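Local coordinates for protein homoprotocatechuate 2,3-dioxygenase (Brevibacterium fuscum, PDB 4Z6M) that uses an iron(II) ion and molecular oxygen to open the aromatic ring of homoprotocatechuate by extradiol cleavage, at residues Ile225-Ile228 against Cys229-Gly233; Ser31-Tyr35 against Val36-Gly40; Ala92-Glu96 against Leu97-Thr101. The protein carries 1 engineered substitution. All coordinates share one frame; numbering follows the deposited sequence. Where two conformers were deposited one is given.

Interaction 1: residues Ile225-Ile228 against Cys229-Gly233; sequences IIQI and CDKMG
Ile226 O accepts the N-H of Asp230 at 2.9 Å, one of the i to i+4 bonds that join Ile225-Ile228 to Cys229-Gly233 within helix 222-234. Lys231 N reaches Gln227 O at 2.8 Å, and Met232 N reaches Ile228 O at 3.0 Å. The bond from Cys229 N to Ile225 O is weak.

The polar side chains meet through a water. Water 1 donates to Gln227 OE1 at 2.8 Å and to Asp230 OD2 at 2.7 Å, bridging an amide and a carboxylate whose planes stand 72° apart. The bend at chi2 (63°) carries the Gln227 amide toward the next turn, with NE2 3.8 Å from Lys231 CB. Gln227 NE2 also donates to Tyr142 O of the third subunit. The Asp230 carboxylate forms a salt bridge with Arg247 and a hydrogen bond with Trp296 NE1, both of the second subunit, which would be expected to favour its charged form.

Ile228 and Met232 make the apolar contact. They lie side by side and point the same way, with CG2 of Ile228 4.0 Å from SD of Met232. This is a regular alpha-helix whose apolar side packs on the mixed sheet of the second glyoxalase-type region: Ile225 and Cys229 touch Leu256 of strand 254-259, Ile228 meets Ile268 of strand 265-270, and Ile226 and Cys229 meet Pro245 of strand 244-247.

Interaction 2: residues Ser31-Tyr35 against Val36-Gly40; sequences SRNFY and VDVLG
Val36 N still bonds to Arg32 O four residues back, but the helix then widens into a pi-type turn, where Val38 N bonds to Asn33 O and Leu39 N to Phe34 O, each at 2.9 Å and five residues back.

On the polar side, Asn33 was modelled in two conformers. In one, ND2 donates to Asp37 OD2 at 3.2 Å, a bond less certain for that reason. It comes to the anti lone pair, the one away from OD1. The acceptor lies 27° out of the Asn33 amide plane. The side chains cross at about a right angle, their amide and carboxylate planes 65° apart. Arg32 runs extended from CG to NE and carries its guanidinium obliquely across Val36, whose CB lies over one face. Waters 2 and 3 sit at the guanidinium edge, in its plane, and both accept from Arg32 NH1. Water 2 donates to Asp37 OD2, and water 3 to Asp37 OD1. The charges thus meet through water: Arg32 NH1 and Asp37 OD1 are 4.4 Å apart. Arg32 NE makes a salt bridge with Glu46.

On the buried side, Leu39 CD1 approaches two rings obliquely, 3.7 Å from Phe34 CE2 and 4.2 Å from Tyr35 CD1. The edge of the Phe34 ring, at CD2, sits over the centre of one Tyr35 face. Tyr35 OH is hydrogen-bonded to Asp260 OD2.

Gly40 takes a positive phi (79°) as the chain leaves the helix. Helix 28-38 follows strand 15-25 and precedes strands 42-46, 50-54 and 64-68, the beta-alpha-beta-beta-beta module of the glyoxalase/dioxygenase superfamily.

Interaction 3: residues Ala92-Glu96 against Leu97-Thr101; sequences AYYQE and LGCRT
Cys99, at the Schellman motif that closes helix 84-96, sets SG at the edge of the Tyr94 ring, in its plane and 5.4 Å from the ring centroid, a sulfur-aromatic contact. One face of the same ring carries Tyr93 CD2, offset toward the rim. Leu97 CD1 comes obliquely to both tyrosines, 3.8 Å from Tyr93 CE2 and 3.9 Å from Tyr94 CD1. Leu97 and Tyr94 lie side by side and point the same way, while Leu97 and Tyr93 cross at a slant. The Tyr94 OH is hydrogen-bonded to Tyr169 OH, so the ring is held at its far end as well.

In the motif, Gly98 is the first residue to leave helical angles, with a phi of 78°. Cys99 N donates to Tyr94 O at 3.0 Å, five residues back, and brings the cysteine to the ring edge. Gly98 N donates to Gln95 O at 3.0 Å. It sits well above the carbonyl plane, not on a lone pair. Leu97 N keeps the ordinary helical bond to Tyr93 O. Nearby, the carboxylate of Glu96 accepts from Val9 N and Ala10 N.

Beyond the motif the chain turns back and enters strand 101-104, at one edge of the sheet within this chain, where Thr101 touches Leu116 and Val118 of strand 115-119. Thr101 also closes back on the last helical turn, with its methyl CG2 3.8 Å from Tyr94 CB. A chi1 of 65° sets its hydroxyl between the backbone N and the carbonyl carbon, turned to the extended Gln95; the two side chains cross at about a right angle. There Gln95 NE2 makes a weak hydrogen bond to Thr101 OG1, at 3.4 Å.

Interactions 1 and 2 touch, although they belong to different glyoxalase-type regions of the chain; their centres are 13 Å apart. Lys231 NZ of interaction 1 probably donates to Asp37 O at 2.9 Å and to Val38 O at 3.0 Å, near the C-terminal end of helix 28-38. Ile228 CG2 packs against Leu39 CD2 beside it. Here helices 28-38 and 222-234 meet. Interaction 3 lies far off, with its centre about 37 Å from that of interaction 2 and 43 Å from that of interaction 1. The iron(II), bound by His155, His214 and Glu267, is about 11 Å from the side chain of Ile225, and none of the three contacts supplies a ligand.

Interaction 1: residues Ile225-Ile228 against Cys229-Gly233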
loop_
_atom_site.group_PDB
_atom_site.type_symbol
_atom_site.label_atom_id
_atom_site.label_comp_id
_atom_site.label_asym_id
_atom_site.label_seq_id
_atom_site.Cartn_x
_atom_site.Cartn_y
_atom_site.Cartn_z
ATOM N N ILE A 225 4.030 6.028 -6.490
ATOM C CA ILE A 225 3.906 7.410 -7.003
ATOM C C ILE A 225 4.144 8.413 -5.878
ATOM O O ILE A 225 4.858 9.407 -6.066
ATOM C CB ILE A 225 2.556 7.601 -7.700
ATOM C CG1 ILE A 225 2.532 6.745 -8.987
ATOM C CG2 ILE A 225 2.297 9.078 -7.995
ATOM C CD1 ILE A 225 1.224 6.721 -9.724
ATOM N N ILE A 226 3.573 8.153 -4.704
ATOM C CA ILE A 226 3.846 8.986 -3.540
ATOM C C ILE A 226 5.359 9.073 -3.248
ATOM O O ILE A 226 5.890 10.152 -2.959
ATOM C CB ILE A 226 3.095 8.473 -2.292
ATOM C CG1 ILE A 226 1.582 8.440 -2.547
ATOM C CG2 ILE A 226 3.413 9.340 -1.087
ATOM C CD1 ILE A 226 1.031 9.723 -3.126
ATOM N N GLN A 227 6.062 7.949 -3.349
ATOM C CA GLN A 227 7.503 7.951 -3.115
ATOM C C GLN A 227 8.254 8.855 -4.081
ATOM O O GLN A 227 9.261 9.460 -3.705
ATOM C CB GLN A 227 8.074 6.544 -3.147
ATOM C CG GLN A 227 9.567 6.445 -3.345
ATOM C CD GLN A 227 10.429 7.061 -2.240
ATOM O OE1 GLN A 227 9.983 7.345 -1.127
ATOM N NE2 GLN A 227 11.708 7.173 -2.533
ATOM N N ILE A 228 7.829 8.899 -5.335
ATOM C CA ILE A 228 8.521 9.764 -6.293
ATOM C C ILE A 228 8.426 11.206 -5.794
ATOM O O ILE A 228 9.412 11.958 -5.831
ATOM C CB ILE A 228 7.959 9.601 -7.715
ATOM C CG1 ILE A 228 8.227 8.190 -8.223
ATOM C CG2 ILE A 228 8.545 10.634 -8.664
ATOM C CD1 ILE A 228 7.492 7.794 -9.481
ATOM N N CYS A 229 7.239 11.618 -5.368
ATOM C CA CYS A 229 7.070 12.941 -4.781
ATOM C C CYS A 229 7.964 13.163 -3.576
ATOM O O CYS A 229 8.665 14.178 -3.478
ATOM C CB CYS A 229 5.604 13.150 -4.370
ATOM S SG CYS A 229 4.415 13.072 -5.699
ATOM N N ASP A 230 7.967 12.176 -2.677
ATOM C CA ASP A 230 8.762 12.283 -1.467
ATOM C C ASP A 230 10.258 12.423 -1.788
ATOM O O ASP A 230 10.960 13.219 -1.148
ATOM C CB ASP A 230 8.533 11.072 -0.578
ATOM C CG ASP A 230 7.148 11.033 0.059
ATOM O OD1 ASP A 230 6.550 12.096 0.304
ATOM O OD2 ASP A 230 6.723 9.898 0.405
ATOM N N LYS A 231 10.734 11.633 -2.748
ATOM C CA LYS A 231 12.120 11.664 -3.165
ATOM C C LYS A 231 12.493 13.025 -3.772
ATOM O O LYS A 231 13.559 13.574 -3.484
ATOM C CB LYS A 231 12.427 10.531 -4.140
ATOM C CG LYS A 231 13.887 10.456 -4.538
ATOM C CD LYS A 231 14.174 9.234 -5.396
ATOM C CE LYS A 231 15.650 9.070 -5.676
ATOM N NZ LYS A 231 15.912 7.894 -6.530
ATOM N N MET A 232 11.592 13.568 -4.583
ATOM C CA MET A 232 11.839 14.854 -5.197
ATOM C C MET A 232 11.864 15.948 -4.124
ATOM O O MET A 232 12.694 16.875 -4.212
ATOM C CB MET A 232 10.862 15.134 -6.339
ATOM C CG MET A 232 11.075 14.189 -7.521
ATOM S SD MET A 232 9.901 14.365 -8.853
ATOM C CE MET A 232 10.482 15.917 -9.545
ATOM N N GLY A 233 11.027 15.835 -3.087
ATOM C CA GLY A 233 11.160 16.747 -1.953
ATOM C C GLY A 233 12.527 16.619 -1.285
ATOM O O GLY A 233 13.193 17.622 -0.974
HETATM O O HOH W 1 7.605 7.343 0.341
#

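Interaction 2: residues Ser31-Tyr35 against Val36-Gly40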
loop_
_atom_site.group_PDB
_atom_site.type_symbol
_atom_site.label_atom_id
_atom_site.label_comp_id
_atom_site.label_asym_id
_atom_site.label_seq_id
_atom_site.Cartn_x
_atom_site.Cartn_y
_atom_site.Cartn_z
ATOM N N SER A 31 20.138 14.832 -18.061
ATOM C CA SER A 31 18.994 13.966 -18.346
ATOM C C SER A 31 19.167 12.575 -17.740
ATOM O O SER A 31 18.231 12.013 -17.173
ATOM C CB SER A 31 18.738 13.893 -19.840
ATOM O OG SER A 31 18.442 15.188 -20.331
ATOM N N ARG A 32 20.382 12.030 -17.807
ATOM C CA ARG A 32 20.656 10.739 -17.160
ATOM C C ARG A 32 20.395 10.803 -15.665
ATOM O O ARG A 32 19.808 9.880 -15.086
ATOM C CB ARG A 32 22.118 10.318 -17.391
ATOM C CG ARG A 32 22.350 8.845 -17.059
ATOM C CD ARG A 32 23.834 8.478 -17.143
ATOM N NE ARG A 32 24.072 7.042 -17.074
ATOM C CZ ARG A 32 24.001 6.326 -15.959
ATOM N NH1 ARG A 32 23.728 6.906 -14.797
ATOM N NH2 ARG A 32 24.244 5.023 -16.006
ATOM N N ASN A 33 20.822 11.882 -15.020
ATOM C CA ASN A 33 20.609 12.004 -13.587
ATOM C C ASN A 33 19.109 11.953 -13.247
ATOM O O ASN A 33 18.705 11.353 -12.250
ATOM C CB ASN A 33 21.261 13.282 -13.056
ATOM C CG ASN A 33 21.008 13.500 -11.579
ATOM O OD1 ASN A 33 20.221 14.367 -11.208
ATOM N ND2 ASN A 33 21.668 12.722 -10.733
ATOM N N PHE A 34 18.290 12.579 -14.082
ATOM C CA PHE A 34 16.846 12.587 -13.842
ATOM C C PHE A 34 16.263 11.187 -14.068
ATOM O O PHE A 34 15.568 10.642 -13.204
ATOM C CB PHE A 34 16.179 13.605 -14.758
ATOM C CG PHE A 34 14.681 13.747 -14.556
ATOM C CD1 PHE A 34 14.189 14.501 -13.496
ATOM C CD2 PHE A 34 13.773 13.163 -15.431
ATOM C CE1 PHE A 34 12.812 14.663 -13.317
ATOM C CE2 PHE A 34 12.404 13.323 -15.251
ATOM C CZ PHE A 34 11.934 14.074 -14.202
ATOM N N TYR A 35 16.493 10.610 -15.249
ATOM C CA TYR A 35 15.802 9.382 -15.593
ATOM C C TYR A 35 16.353 8.133 -14.910
ATOM O O TYR A 35 15.591 7.192 -14.641
ATOM C CB TYR A 35 15.793 9.167 -17.100
ATOM C CG TYR A 35 14.879 10.140 -17.826
ATOM C CD1 TYR A 35 13.510 9.927 -17.868
ATOM C CD2 TYR A 35 15.370 11.252 -18.473
ATOM C CE1 TYR A 35 12.658 10.805 -18.515
ATOM C CE2 TYR A 35 14.529 12.136 -19.133
ATOM C CZ TYR A 35 13.175 11.907 -19.154
ATOM O OH TYR A 35 12.300 12.750 -19.773
ATOM N N VAL A 36 17.656 8.117 -14.650
ATOM C CA VAL A 36 18.293 6.975 -14.009
ATOM C C VAL A 36 18.363 7.202 -12.509
ATOM O O VAL A 36 17.869 6.376 -11.738
ATOM C CB VAL A 36 19.695 6.670 -14.597
ATOM C CG1 VAL A 36 20.344 5.494 -13.873
ATOM C CG2 VAL A 36 19.576 6.361 -16.078
ATOM N N ASP A 37 19.009 8.267 -12.061
ATOM C CA ASP A 37 19.234 8.412 -10.624
ATOM C C ASP A 37 17.976 8.798 -9.875
ATOM O O ASP A 37 17.696 8.222 -8.823
ATOM C CB ASP A 37 20.379 9.366 -10.312
ATOM C CG ASP A 37 21.676 8.873 -10.877
ATOM O OD1 ASP A 37 21.912 7.648 -10.826
ATOM O OD2 ASP A 37 22.441 9.695 -11.358
ATOM N N VAL A 38 17.204 9.745 -10.407
ATOM C CA VAL A 38 15.965 10.120 -9.719
ATOM C C VAL A 38 14.880 9.086 -9.948
ATOM O O VAL A 38 14.340 8.556 -8.977
ATOM C CB VAL A 38 15.480 11.533 -10.080
ATOM C CG1 VAL A 38 14.180 11.865 -9.360
ATOM C CG2 VAL A 38 16.574 12.563 -9.775
ATOM N N LEU A 39 14.615 8.747 -11.203
ATOM C CA LEU A 39 13.461 7.898 -11.528
ATOM C C LEU A 39 13.744 6.402 -11.548
ATOM O O LEU A 39 12.812 5.612 -11.548
ATOM C CB LEU A 39 12.807 8.332 -12.832
ATOM C CG LEU A 39 12.174 9.732 -12.799
ATOM C CD1 LEU A 39 11.514 9.934 -14.157
ATOM C CD2 LEU A 39 11.165 9.886 -11.667
ATOM N N GLY A 40 15.009 6.000 -11.626
ATOM C CA GLY A 40 15.342 4.587 -11.501
ATOM C C GLY A 40 15.120 3.738 -12.747
ATOM O O GLY A 40 15.113 2.501 -12.659
HETATM O O HOH W 2 23.583 9.573 -13.869
HETATM O O HOH W 3 23.820 6.078 -12.084
#

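Interaction 3: residues Ala92-Glu96 against Leu97-Thr101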
loop_
_atom_site.group_PDB
_atom_site.type_symbol
_atom_site.label_atom_id
_atom_site.label_comp_id
_atom_site.label_asym_id
_atom_site.label_seq_id
_atom_site.Cartn_x
_atom_site.Cartn_y
_atom_site.Cartn_z
ATOM N N ALA A 92 2.407 1.357 -46.735
ATOM C CA ALA A 92 1.359 1.514 -47.753
ATOM C C ALA A 92 0.238 2.436 -47.278
ATOM O O ALA A 92 -0.286 3.239 -48.043
ATOM C CB ALA A 92 0.774 0.156 -48.145
ATOM N N TYR A 93 -0.115 2.317 -46.009
ATOM C CA TYR A 93 -1.197 3.109 -45.428
ATOM C C TYR A 93 -0.837 4.596 -45.427
ATOM O O TYR A 93 -1.607 5.438 -45.909
ATOM C CB TYR A 93 -1.467 2.609 -44.019
ATOM C CG TYR A 93 -2.716 3.138 -43.356
ATOM C CD1 TYR A 93 -3.920 2.463 -43.490
ATOM C CD2 TYR A 93 -2.674 4.244 -42.510
ATOM C CE1 TYR A 93 -5.065 2.886 -42.842
ATOM C CE2 TYR A 93 -3.829 4.696 -41.882
ATOM C CZ TYR A 93 -5.012 4.004 -42.035
ATOM O OH TYR A 93 -6.157 4.419 -41.394
ATOM N N TYR A 94 0.349 4.922 -44.931
ATOM C CA TYR A 94 0.764 6.311 -44.860
ATOM C C TYR A 94 1.107 6.908 -46.230
ATOM O O TYR A 94 0.899 8.096 -46.445
ATOM C CB TYR A 94 1.897 6.500 -43.850
ATOM C CG TYR A 94 1.358 6.537 -42.422
ATOM C CD1 TYR A 94 0.811 7.706 -41.907
ATOM C CD2 TYR A 94 1.313 5.387 -41.628
ATOM C CE1 TYR A 94 0.287 7.746 -40.628
ATOM C CE2 TYR A 94 0.792 5.421 -40.355
ATOM C CZ TYR A 94 0.293 6.594 -39.856
ATOM O OH TYR A 94 -0.208 6.592 -38.579
ATOM N N GLN A 95 1.582 6.078 -47.159
ATOM C CA GLN A 95 1.774 6.543 -48.531
ATOM C C GLN A 95 0.433 6.891 -49.168
ATOM O O GLN A 95 0.317 7.908 -49.852
ATOM C CB GLN A 95 2.579 5.532 -49.346
ATOM C CG GLN A 95 4.045 5.598 -48.946
ATOM C CD GLN A 95 4.918 4.544 -49.609
ATOM O OE1 GLN A 95 4.433 3.513 -50.102
ATOM N NE2 GLN A 95 6.224 4.788 -49.602
ATOM N N GLU A 96 -0.597 6.089 -48.895
ATOM C CA GLU A 96 -1.926 6.419 -49.397
ATOM C C GLU A 96 -2.484 7.709 -48.798
ATOM O O GLU A 96 -3.165 8.468 -49.494
ATOM C CB GLU A 96 -2.905 5.269 -49.217
ATOM C CG GLU A 96 -4.225 5.556 -49.924
ATOM C CD GLU A 96 -5.222 4.429 -49.873
ATOM O OE1 GLU A 96 -4.819 3.265 -49.627
ATOM O OE2 GLU A 96 -6.429 4.732 -50.095
ATOM N N LEU A 97 -2.180 7.973 -47.525
ATOM C CA LEU A 97 -2.511 9.263 -46.899
ATOM C C LEU A 97 -1.699 10.463 -47.390
ATOM O O LEU A 97 -1.975 11.596 -46.999
ATOM C CB LEU A 97 -2.345 9.174 -45.378
ATOM C CG LEU A 97 -3.328 8.269 -44.630
ATOM C CD1 LEU A 97 -2.904 8.097 -43.178
ATOM C CD2 LEU A 97 -4.747 8.815 -44.740
ATOM N N GLY A 98 -0.687 10.222 -48.214
ATOM C CA GLY A 98 0.145 11.293 -48.754
ATOM C C GLY A 98 1.168 11.824 -47.779
ATOM O O GLY A 98 1.605 12.985 -47.900
ATOM N N CYS A 99 1.558 10.984 -46.815
ATOM C CA CYS A 99 2.485 11.408 -45.790
ATOM C C CYS A 99 3.885 11.010 -46.189
ATOM O O CYS A 99 4.108 9.981 -46.856
ATOM C CB CYS A 99 2.148 10.753 -44.461
ATOM S SG CYS A 99 0.597 11.311 -43.741
ATOM N N ARG A 100 4.835 11.817 -45.762
ATOM C CA ARG A 100 6.222 11.430 -45.875
ATOM C C ARG A 100 6.547 10.213 -45.011
ATOM O O ARG A 100 6.146 10.175 -43.861
ATOM C CB ARG A 100 7.105 12.571 -45.473
ATOM C CG ARG A 100 8.559 12.227 -45.649
ATOM C CD ARG A 100 9.365 13.411 -45.220
ATOM N NE ARG A 100 10.795 13.200 -45.386
ATOM C CZ ARG A 100 11.699 14.049 -44.923
ATOM N NH1 ARG A 100 11.310 15.144 -44.264
ATOM N NH2 ARG A 100 12.987 13.806 -45.120
ATOM N N THR A 101 7.280 9.266 -45.609
ATOM C CA THR A 101 7.683 8.052 -44.949
ATOM C C THR A 101 9.173 7.843 -45.152
ATOM O O THR A 101 9.754 8.273 -46.150
ATOM C CB THR A 101 6.899 6.835 -45.465
ATOM O OG1 THR A 101 7.199 6.588 -46.841
ATOM C CG2 THR A 101 5.400 7.062 -45.332
#